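Local coordinates for GTPase-activating protein GYP1 (Saccharomyces cerevisiae, PDB 1FKM), which stimulates the intrinsic GTPase activity of the Ypt/Rab GTPases YPT1 and YPT7 on the Golgi and vacuole, supplying an arginine and a glutamine finger through its TBC domain, at residues D362-E365 against T366-E369; T138-F141 against E142-T146; I230-A233 against F234-N238. All blocks are in the same frame, centred on the assembly; numbering follows the deposited sequence. Where two conformers were deposited one is given.

Interaction 1: residues D362-E365 against T366-E369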
ATOM      1  N   ASP A 362     -16.925   7.298   6.326  1.00 28.49           N
ATOM      2  CA  ASP A 362     -17.718   6.244   6.943  1.00 29.37           C
ATOM      3  C   ASP A 362     -17.902   4.994   6.095  1.00 28.86           C
ATOM      4  O   ASP A 362     -18.807   4.202   6.350  1.00 26.86           O
ATOM      5  CB  ASP A 362     -19.089   6.792   7.348  1.00 42.46           C
ATOM      6  CG  ASP A 362     -18.991   7.897   8.384  1.00 45.30           C
ATOM      7  OD1 ASP A 362     -18.327   7.683   9.420  1.00 48.24           O
ATOM      8  OD2 ASP A 362     -19.580   8.976   8.167  1.00 48.03           O
ATOM      9  N   TRP A 363     -17.054   4.808   5.087  1.00 27.61           N
ATOM     10  CA  TRP A 363     -17.163   3.623   4.245  1.00 27.45           C
ATOM     11  C   TRP A 363     -16.959   2.368   5.083  1.00 28.62           C
ATOM     12  O   TRP A 363     -16.129   2.341   5.997  1.00 27.03           O
ATOM     13  CB  TRP A 363     -16.129   3.663   3.115  1.00 27.21           C
ATOM     14  CG  TRP A 363     -16.637   4.283   1.844  1.00 26.38           C
ATOM     15  CD1 TRP A 363     -17.514   5.321   1.730  1.00 26.17           C
ATOM     16  CD2 TRP A 363     -16.266   3.921   0.508  1.00 26.02           C
ATOM     17  NE1 TRP A 363     -17.713   5.631   0.406  1.00 27.02           N
ATOM     18  CE2 TRP A 363     -16.959   4.787  -0.366  1.00 26.58           C
ATOM     19  CE3 TRP A 363     -15.414   2.947  -0.036  1.00 26.10           C
ATOM     20  CZ2 TRP A 363     -16.828   4.714  -1.757  1.00 25.77           C
ATOM     21  CZ3 TRP A 363     -15.282   2.873  -1.420  1.00 26.23           C
ATOM     22  CH2 TRP A 363     -15.989   3.754  -2.265  1.00 27.43           C
ATOM     23  N   THR A 364     -17.732   1.334   4.772  1.00 30.55           N
ATOM     24  CA  THR A 364     -17.643   0.066   5.484  1.00 32.53           C
ATOM     25  C   THR A 364     -17.089  -1.021   4.575  1.00 32.72           C
ATOM     26  O   THR A 364     -16.743  -0.770   3.418  1.00 30.07           O
ATOM     27  CB  THR A 364     -19.024  -0.400   5.979  1.00 37.30           C
ATOM     28  OG1 THR A 364     -19.899  -0.558   4.856  1.00 36.77           O
ATOM     29  CG2 THR A 364     -19.616   0.609   6.945  1.00 38.81           C
ATOM     30  N   GLU A 365     -17.016  -2.233   5.116  1.00 33.39           N
ATOM     31  CA  GLU A 365     -16.534  -3.392   4.381  1.00 34.51           C
ATOM     32  C   GLU A 365     -17.373  -3.577   3.123  1.00 34.50           C
ATOM     33  O   GLU A 365     -16.855  -3.928   2.060  1.00 33.66           O
ATOM     34  CB  GLU A 365     -16.639  -4.638   5.267  1.00 45.02           C
ATOM     35  CG  GLU A 365     -16.487  -5.969   4.542  1.00 49.26           C
ATOM     36  CD  GLU A 365     -15.145  -6.121   3.859  1.00 52.14           C
ATOM     37  OE1 GLU A 365     -14.114  -5.835   4.503  1.00 54.01           O
ATOM     38  OE2 GLU A 365     -15.119  -6.536   2.680  1.00 54.88           O
ATOM     39  N   THR A 366     -18.674  -3.328   3.249  1.00 31.63           N
ATOM     40  CA  THR A 366     -19.592  -3.478   2.125  1.00 32.00           C
ATOM     41  C   THR A 366     -19.272  -2.513   0.988  1.00 30.58           C
ATOM     42  O   THR A 366     -19.287  -2.889  -0.187  1.00 30.27           O
ATOM     43  CB  THR A 366     -21.048  -3.242   2.570  1.00 42.14           C
ATOM     44  OG1 THR A 366     -21.341  -4.072   3.702  1.00 45.68           O
ATOM     45  CG2 THR A 366     -22.007  -3.581   1.444  1.00 40.50           C
ATOM     46  N   ASP A 367     -18.989  -1.266   1.346  1.00 29.22           N
ATOM     47  CA  ASP A 367     -18.667  -0.232   0.367  1.00 27.87           C
ATOM     48  C   ASP A 367     -17.379  -0.542  -0.400  1.00 26.76           C
ATOM     49  O   ASP A 367     -17.326  -0.402  -1.624  1.00 25.57           O
ATOM     50  CB  ASP A 367     -18.517   1.119   1.074  1.00 34.29           C
ATOM     51  CG  ASP A 367     -19.773   1.530   1.830  1.00 36.00           C
ATOM     52  OD1 ASP A 367     -20.888   1.299   1.317  1.00 37.80           O
ATOM     53  OD2 ASP A 367     -19.643   2.093   2.937  1.00 36.68           O
ATOM     54  N   ILE A 368     -16.355  -0.968   0.332  0.50 24.46           N
ATOM     55  CA  ILE A 368     -15.054  -1.291  -0.251  0.50 24.67           C
ATOM     56  C   ILE A 368     -15.136  -2.533  -1.130  0.50 23.47           C
ATOM     57  O   ILE A 368     -14.579  -2.576  -2.228  0.50 21.73           O
ATOM     58  CB  ILE A 368     -14.014  -1.566   0.853  0.50 39.68           C
ATOM     59  CG1 ILE A 368     -14.081  -0.473   1.916  0.50 40.56           C
ATOM     60  CG2 ILE A 368     -12.621  -1.632   0.252  0.50 39.74           C
ATOM     61  CD1 ILE A 368     -13.338  -0.820   3.180  0.50 41.70           C
ATOM     62  N   GLU A 369     -15.843  -3.541  -0.634  1.00 22.51           N
ATOM     63  CA  GLU A 369     -15.993  -4.813  -1.342  1.00 25.00           C
ATOM     64  C   GLU A 369     -16.738  -4.586  -2.659  1.00 24.54           C
ATOM     65  O   GLU A 369     -16.436  -5.219  -3.675  1.00 24.28           O
ATOM     66  CB  GLU A 369     -16.751  -5.804  -0.450  1.00 36.20           C
ATOM     67  CG  GLU A 369     -16.738  -7.255  -0.911  1.00 40.37           C
ATOM     68  CD  GLU A 369     -17.606  -7.498  -2.130  1.00 45.13           C
ATOM     69  OE1 GLU A 369     -18.693  -6.890  -2.216  1.00 46.49           O
ATOM     70  OE2 GLU A 369     -17.212  -8.310  -2.994  1.00 46.89           O
TER
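Asp367 reaches back to the residues that precede its helix and meets both Thr364 and Trp363. The backbone N of Thr364 donates to Asp367 OD2 at 2.8 Å. The bond is fairly straight, and it meets the anti side of the carboxylate from 32° out of its plane. Thr364 OG1 gives Asp367 OD2 a weak bond at 3.3 Å. The other end of Asp367 packs by CH-pi contact: its CB lies over one face of the Trp363 indole, 4.0 Å from the centroid of the five-membered ring. With CG anti to the carbonyl carbon (chi1 -59°), the carboxylate turns back toward the helix start. Thr364 is the N-cap of helix 365-382, and the bond from its N to Asp367 is the N3-to-N-cap half of a capping box. Trp363 CE3 also comes within 4.2 Å of Ile368 CG1, consistent with a hydrophobic staple between N' and N4. Were Trp363 an alanine, Asp367 CB would probably lose the ring face it lies on and Ile368 its staple partner. The first helical bonds follow, from Ile368 N to Thr364 O at 3.1 Å and from Glu369 N to Glu365 O at 2.9 Å. Further out, Phe245 meets the Trp363 ring, Ile368 packs on Thr249 and Met253 of helix 247-261, and Glu365 forms a salt bridge with Arg252.

Interaction 2: residues T138-F141 against E142-T146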
ATOM      1  N   THR A 138       3.683   2.739   4.842  1.00 19.29           N
ATOM      2  CA  THR A 138       2.905   2.635   6.081  1.00 18.99           C
ATOM      3  C   THR A 138       1.912   1.484   6.273  1.00 18.74           C
ATOM      4  O   THR A 138       1.820   0.939   7.383  1.00 19.21           O
ATOM      5  CB  THR A 138       2.236   4.005   6.435  1.00 23.04           C
ATOM      6  OG1 THR A 138       1.282   4.380   5.434  1.00 20.62           O
ATOM      7  CG2 THR A 138       3.307   5.086   6.509  1.00 23.08           C
ATOM      8  N   PRO A 139       1.160   1.088   5.225  1.00 20.22           N
ATOM      9  CA  PRO A 139       0.225  -0.028   5.435  1.00 19.91           C
ATOM     10  C   PRO A 139       0.980  -1.307   5.805  1.00 19.54           C
ATOM     11  O   PRO A 139       0.501  -2.116   6.606  1.00 18.98           O
ATOM     12  CB  PRO A 139      -0.492  -0.148   4.088  1.00 22.99           C
ATOM     13  CG  PRO A 139      -0.488   1.282   3.589  1.00 22.89           C
ATOM     14  CD  PRO A 139       0.928   1.724   3.917  1.00 22.37           C
ATOM     15  N   PHE A 140       2.158  -1.489   5.210  1.00 17.96           N
ATOM     16  CA  PHE A 140       2.996  -2.654   5.499  1.00 17.19           C
ATOM     17  C   PHE A 140       3.518  -2.561   6.927  1.00 18.03           C
ATOM     18  O   PHE A 140       3.426  -3.518   7.693  1.00 17.51           O
ATOM     19  CB  PHE A 140       4.213  -2.702   4.567  1.00 19.62           C
ATOM     20  CG  PHE A 140       3.912  -3.209   3.187  1.00 23.51           C
ATOM     21  CD1 PHE A 140       3.273  -4.429   3.003  1.00 24.69           C
ATOM     22  CD2 PHE A 140       4.290  -2.474   2.068  1.00 25.96           C
ATOM     23  CE1 PHE A 140       3.013  -4.911   1.725  1.00 26.98           C
ATOM     24  CE2 PHE A 140       4.034  -2.948   0.785  1.00 28.34           C
ATOM     25  CZ  PHE A 140       3.396  -4.167   0.613  1.00 27.73           C
ATOM     26  N   PHE A 141       4.084  -1.400   7.257  1.00 15.12           N
ATOM     27  CA  PHE A 141       4.664  -1.165   8.581  1.00 15.69           C
ATOM     28  C   PHE A 141       3.648  -1.427   9.674  1.00 16.02           C
ATOM     29  O   PHE A 141       3.905  -2.194  10.599  1.00 15.17           O
ATOM     30  CB  PHE A 141       5.173   0.282   8.705  1.00 17.92           C
ATOM     31  CG  PHE A 141       5.881   0.565  10.004  1.00 20.78           C
ATOM     32  CD1 PHE A 141       7.182   0.119  10.215  1.00 21.73           C
ATOM     33  CD2 PHE A 141       5.230   1.237  11.033  1.00 21.92           C
ATOM     34  CE1 PHE A 141       7.826   0.333  11.434  1.00 23.05           C
ATOM     35  CE2 PHE A 141       5.866   1.456  12.259  1.00 22.25           C
ATOM     36  CZ  PHE A 141       7.160   1.005  12.461  1.00 20.98           C
ATOM     37  N   GLU A 142       2.497  -0.781   9.555  1.00 19.27           N
ATOM     38  CA  GLU A 142       1.425  -0.906  10.534  1.00 20.22           C
ATOM     39  C   GLU A 142       0.877  -2.330  10.646  1.00 20.38           C
ATOM     40  O   GLU A 142       0.685  -2.836  11.747  1.00 20.14           O
ATOM     41  CB  GLU A 142       0.310   0.079  10.173  1.00 26.34           C
ATOM     42  CG  GLU A 142      -0.899   0.019  11.055  1.00 30.55           C
ATOM     43  CD  GLU A 142      -1.812   1.212  10.841  1.00 30.82           C
ATOM     44  OE1 GLU A 142      -1.309   2.302  10.468  1.00 30.69           O
ATOM     45  OE2 GLU A 142      -3.026   1.057  11.061  1.00 30.77           O
ATOM     46  N   THR A 143       0.628  -2.977   9.512  1.00 16.49           N
ATOM     47  CA  THR A 143       0.120  -4.346   9.527  1.00 17.55           C
ATOM     48  C   THR A 143       1.140  -5.328  10.116  1.00 15.35           C
ATOM     49  O   THR A 143       0.793  -6.204  10.918  1.00 16.87           O
ATOM     50  CB  THR A 143      -0.263  -4.797   8.105  1.00 20.27           C
ATOM     51  OG1 THR A 143      -1.309  -3.950   7.615  1.00 20.75           O
ATOM     52  CG2 THR A 143      -0.745  -6.240   8.103  1.00 24.42           C
ATOM     53  N   PHE A 144       2.402  -5.193   9.732  1.00 17.82           N
ATOM     54  CA  PHE A 144       3.423  -6.089  10.264  1.00 17.47           C
ATOM     55  C   PHE A 144       3.631  -5.863  11.761  1.00 18.33           C
ATOM     56  O   PHE A 144       4.020  -6.775  12.487  1.00 17.19           O
ATOM     57  CB  PHE A 144       4.730  -5.898   9.498  1.00 18.29           C
ATOM     58  CG  PHE A 144       4.654  -6.348   8.070  1.00 16.52           C
ATOM     59  CD1 PHE A 144       3.530  -7.027   7.600  1.00 17.51           C
ATOM     60  CD2 PHE A 144       5.700  -6.093   7.187  1.00 17.82           C
ATOM     61  CE1 PHE A 144       3.447  -7.443   6.271  1.00 18.65           C
ATOM     62  CE2 PHE A 144       5.625  -6.504   5.863  1.00 17.86           C
ATOM     63  CZ  PHE A 144       4.496  -7.179   5.402  1.00 17.78           C
ATOM     64  N   LEU A 145       3.362  -4.644  12.217  1.00 17.39           N
ATOM     65  CA  LEU A 145       3.493  -4.306  13.632  1.00 21.15           C
ATOM     66  C   LEU A 145       2.487  -5.094  14.467  1.00 20.34           C
ATOM     67  O   LEU A 145       2.781  -5.453  15.600  1.00 19.59           O
ATOM     68  CB  LEU A 145       3.212  -2.817  13.865  1.00 27.50           C
ATOM     69  CG  LEU A 145       4.308  -1.817  14.226  1.00 33.22           C
ATOM     70  CD1 LEU A 145       3.650  -0.461  14.482  1.00 32.69           C
ATOM     71  CD2 LEU A 145       5.071  -2.270  15.467  1.00 31.83           C
ATOM     72  N   THR A 146       1.302  -5.356  13.914  1.00 21.10           N
ATOM     73  CA  THR A 146       0.269  -6.060  14.672  1.00 20.91           C
ATOM     74  C   THR A 146       0.673  -7.456  15.109  1.00 21.66           C
ATOM     75  O   THR A 146       0.130  -7.983  16.073  1.00 23.45           O
ATOM     76  CB  THR A 146      -1.087  -6.150  13.902  1.00 19.26           C
ATOM     77  OG1 THR A 146      -0.941  -6.957  12.725  1.00 18.57           O
ATOM     78  CG2 THR A 146      -1.568  -4.756  13.511  1.00 18.03           C
TER
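Four successive i to i+4 backbone bonds join residues 138-141 to 142-145, from Glu142 N to Thr138 O through Leu145 N to Phe141 O. They lie on helix 133-145, a buried helix of the all-helical TBC domain. The helix is kinked at 138 and 139, where the backbone nitrogens lack bonds to the preceding turn. Pro139 has no N-H to offer, but its carbonyl is gripped twice. Thr143 N donates to Pro139 O at 3.0 Å from 37° above the carbonyl plane, and Thr143 OG1 donates to the same Pro139 O at 2.8 Å. The threonine hydroxyl is thus satisfied within its own helix.

Phe140 and Phe144 lie side by side and point the same way. Their planes are 39° apart, and Phe140 CD1 touches Phe144 CZ at 3.8 Å. Phe140 O sits over one face of the Phe144 ring, 3.1 Å from Phe144 CG. Phe141 has CG anti to the backbone N (chi1 -175°), which sends the ring outward, where Phe141 CE2 crosses Leu145 CD1 at 3.7 Å. Leu174 of helix 168-186 packs against Phe141, Phe144 and Leu145. On another side, Pro139 and Thr143 touch Ile251 of helix 247-261. Glu142 OE1 is hydrogen-bonded to Tyr104 OH. At the end of the stretch, Thr146 OG1 donates to Thr143 O at 2.6 Å, in the carbonyl plane.

Interaction 3: residues I230-A233 against F234-N238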
ATOM      1  N   ILE A 230      -5.124  14.961 -14.226  1.00 23.01           N
ATOM      2  CA  ILE A 230      -3.923  15.088 -13.408  1.00 24.61           C
ATOM      3  C   ILE A 230      -4.183  15.883 -12.119  1.00 24.83           C
ATOM      4  O   ILE A 230      -3.573  15.614 -11.082  1.00 23.76           O
ATOM      5  CB  ILE A 230      -2.778  15.772 -14.204  1.00 34.93           C
ATOM      6  CG1 ILE A 230      -1.448  15.611 -13.460  1.00 37.72           C
ATOM      7  CG2 ILE A 230      -3.078  17.250 -14.396  1.00 34.25           C
ATOM      8  CD1 ILE A 230      -0.910  14.197 -13.463  1.00 39.33           C
ATOM      9  N   GLN A 231      -5.100  16.845 -12.174  1.00 26.49           N
ATOM     10  CA  GLN A 231      -5.385  17.678 -11.007  1.00 27.93           C
ATOM     11  C   GLN A 231      -5.935  16.949  -9.785  1.00 28.56           C
ATOM     12  O   GLN A 231      -5.901  17.481  -8.675  1.00 30.40           O
ATOM     13  CB  GLN A 231      -6.315  18.821 -11.405  1.00 30.58           C
ATOM     14  CG  GLN A 231      -5.689  19.725 -12.446  1.00 31.90           C
ATOM     15  CD  GLN A 231      -6.646  20.768 -12.971  1.00 34.04           C
ATOM     16  OE1 GLN A 231      -7.786  20.462 -13.323  1.00 32.61           O
ATOM     17  NE2 GLN A 231      -6.182  22.011 -13.040  1.00 35.83           N
ATOM     18  N   PHE A 232      -6.451  15.739  -9.971  1.00 25.77           N
ATOM     19  CA  PHE A 232      -6.949  14.988  -8.831  1.00 24.80           C
ATOM     20  C   PHE A 232      -6.428  13.554  -8.836  1.00 23.87           C
ATOM     21  O   PHE A 232      -6.234  12.953  -7.781  1.00 26.45           O
ATOM     22  CB  PHE A 232      -8.491  15.006  -8.800  1.00 26.99           C
ATOM     23  CG  PHE A 232      -9.142  14.304  -9.963  1.00 25.53           C
ATOM     24  CD1 PHE A 232      -9.288  12.920  -9.968  1.00 24.52           C
ATOM     25  CD2 PHE A 232      -9.615  15.033 -11.053  1.00 24.99           C
ATOM     26  CE1 PHE A 232      -9.894  12.269 -11.037  1.00 24.33           C
ATOM     27  CE2 PHE A 232     -10.224  14.393 -12.129  1.00 26.09           C
ATOM     28  CZ  PHE A 232     -10.365  13.006 -12.123  1.00 24.59           C
ATOM     29  N   ALA A 233      -6.162  13.024 -10.024  1.00 20.47           N
ATOM     30  CA  ALA A 233      -5.706  11.648 -10.168  1.00 20.70           C
ATOM     31  C   ALA A 233      -4.221  11.399  -9.927  1.00 21.85           C
ATOM     32  O   ALA A 233      -3.817  10.257  -9.697  1.00 20.47           O
ATOM     33  CB  ALA A 233      -6.092  11.120 -11.544  1.00 18.72           C
ATOM     34  N   PHE A 234      -3.393  12.436  -9.989  1.00 23.07           N
ATOM     35  CA  PHE A 234      -1.980  12.181  -9.748  1.00 25.02           C
ATOM     36  C   PHE A 234      -1.818  11.581  -8.353  1.00 24.52           C
ATOM     37  O   PHE A 234      -1.112  10.591  -8.170  1.00 24.02           O
ATOM     38  CB  PHE A 234      -1.131  13.448  -9.835  1.00 28.28           C
ATOM     39  CG  PHE A 234       0.321  13.196  -9.543  1.00 30.42           C
ATOM     40  CD1 PHE A 234       1.145  12.630 -10.506  1.00 32.30           C
ATOM     41  CD2 PHE A 234       0.843  13.439  -8.276  1.00 32.02           C
ATOM     42  CE1 PHE A 234       2.469  12.298 -10.212  1.00 34.15           C
ATOM     43  CE2 PHE A 234       2.166  13.111  -7.971  1.00 34.00           C
ATOM     44  CZ  PHE A 234       2.977  12.539  -8.941  1.00 32.84           C
ATOM     45  N   ARG A 235      -2.481  12.179  -7.369  0.50 22.32           N
ATOM     46  CA  ARG A 235      -2.379  11.688  -6.003  0.50 22.05           C
ATOM     47  C   ARG A 235      -2.983  10.290  -5.884  0.50 21.44           C
ATOM     48  O   ARG A 235      -2.460   9.443  -5.159  0.50 19.98           O
ATOM     49  CB  ARG A 235      -3.075  12.651  -5.038  0.50 23.83           C
ATOM     50  CG  ARG A 235      -2.699  12.436  -3.576  0.50 25.47           C
ATOM     51  CD  ARG A 235      -3.386  13.449  -2.665  0.50 28.32           C
ATOM     52  NE  ARG A 235      -4.831  13.249  -2.604  0.50 29.37           N
ATOM     53  CZ  ARG A 235      -5.665  14.027  -1.922  0.50 29.63           C
ATOM     54  NH1 ARG A 235      -5.201  15.063  -1.242  0.50 30.57           N
ATOM     55  NH2 ARG A 235      -6.964  13.763  -1.913  0.50 30.48           N
ATOM     56  N   TRP A 236      -4.082  10.048  -6.595  1.00 23.01           N
ATOM     57  CA  TRP A 236      -4.729   8.736  -6.570  1.00 22.80           C
ATOM     58  C   TRP A 236      -3.733   7.673  -7.031  1.00 22.76           C
ATOM     59  O   TRP A 236      -3.623   6.600  -6.441  1.00 22.60           O
ATOM     60  CB  TRP A 236      -5.935   8.701  -7.512  1.00 20.54           C
ATOM     61  CG  TRP A 236      -7.129   9.511  -7.072  1.00 19.53           C
ATOM     62  CD1 TRP A 236      -7.184  10.436  -6.070  1.00 19.41           C
ATOM     63  CD2 TRP A 236      -8.436   9.464  -7.651  1.00 20.03           C
ATOM     64  NE1 TRP A 236      -8.454  10.970  -5.989  1.00 19.99           N
ATOM     65  CE2 TRP A 236      -9.239  10.388  -6.952  1.00 19.91           C
ATOM     66  CE3 TRP A 236      -9.004   8.726  -8.700  1.00 20.17           C
ATOM     67  CZ2 TRP A 236     -10.587  10.597  -7.266  1.00 20.46           C
ATOM     68  CZ3 TRP A 236     -10.342   8.932  -9.012  1.00 21.63           C
ATOM     69  CH2 TRP A 236     -11.117   9.861  -8.298  1.00 19.17           C
HETATM   70  N   MSE A 237      -3.012   7.982  -8.103  1.00 23.31           N
HETATM   71  CA  MSE A 237      -2.038   7.047  -8.653  1.00 25.27           C
HETATM   72  C   MSE A 237      -0.752   6.963  -7.833  1.00 23.36           C
HETATM   73  O   MSE A 237      -0.278   5.871  -7.524  1.00 23.12           O
HETATM   74  CB  MSE A 237      -1.696   7.438 -10.090  1.00 28.81           C
HETATM   75  CG  MSE A 237      -2.190   6.450 -11.116  1.00 36.96           C
HETATM   76 SE   MSE A 237      -4.072   6.074 -10.942  1.00 45.76          SE
HETATM   77  CE  MSE A 237      -4.752   7.260 -12.304  1.00 39.29           C
ATOM     78  N   ASN A 238      -0.207   8.122  -7.477  1.00 20.22           N
ATOM     79  CA  ASN A 238       1.041   8.205  -6.730  1.00 21.71           C
ATOM     80  C   ASN A 238       1.014   7.496  -5.374  1.00 23.76           C
ATOM     81  O   ASN A 238       2.002   6.878  -4.979  1.00 22.41           O
ATOM     82  CB  ASN A 238       1.430   9.678  -6.541  1.00 22.04           C
ATOM     83  CG  ASN A 238       2.888   9.855  -6.152  1.00 24.71           C
ATOM     84  OD1 ASN A 238       3.781   9.305  -6.797  1.00 24.26           O
ATOM     85  ND2 ASN A 238       3.136  10.634  -5.106  1.00 24.39           N
TER
HETATM   86  O   HOH W   1      -3.475  14.894  -7.725  1.00 27.28           O
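Phe232 and Trp236 form the aromatic part of this contact, an edge-to-face pair within helix 230-238. The edge of Phe232 points at the face of the Trp236 six-membered ring, with centroids 5.0 Å apart and planes at 63°. Phe232 CG sits between its backbone N and carbonyl carbon (chi1 65°), a position that turns the ring toward Trp236, so that CD1 and CE1 lie over the rim of the indole. Phe232 O lies over the same indole, 3.2 Å from Trp236 CD1.

Two further contacts are purely apolar. Ile230 CD1 touches Phe234 CB at 3.7 Å, the two side chains running alongside each other. Ala233 CB approaches CE of Met237, a selenomethionine, at 4.2 Å.

The backbone bonds are uneven. Met237 N donates to Ala233 O at 2.9 Å, but Phe234 N reaches Ile230 O only weakly, at 3.4 Å. A water accepts from Arg235 N at 2.9 Å and gives a weak bond to Ile230 O. Outside the contact, Asn238 ND2 bonds to the carbonyl of Gln131, the glutamine finger.

The chemistry implies a first turn with one weak backbone bond and a bridging water, a stronger bond following at Ala233, and apolar and aromatic packing beside them.

How the interactions relate
All three contacts are local and lie on different helices of one all-helical chain. Interaction 2 comes first, on helix 133-145, then interaction 3 on helix 230-238, then interaction 1 at the start of helix 365-382. Their centres are 21 to 24 Å apart, and no two touch. Helix 247-261 links two of them: it packs against interaction 2 and also meets Ile368 of interaction 1. The side chain of Thr138 is about 11 Å from that of Arg96, the arginine finger, and the side chain of Phe234 about 7 Å from that of Gln131. Interactions 2 and 3 thus probably belong to the helical body of the TBC domain that carries both fingers, while interaction 1 starts the C-terminal helix, away from them.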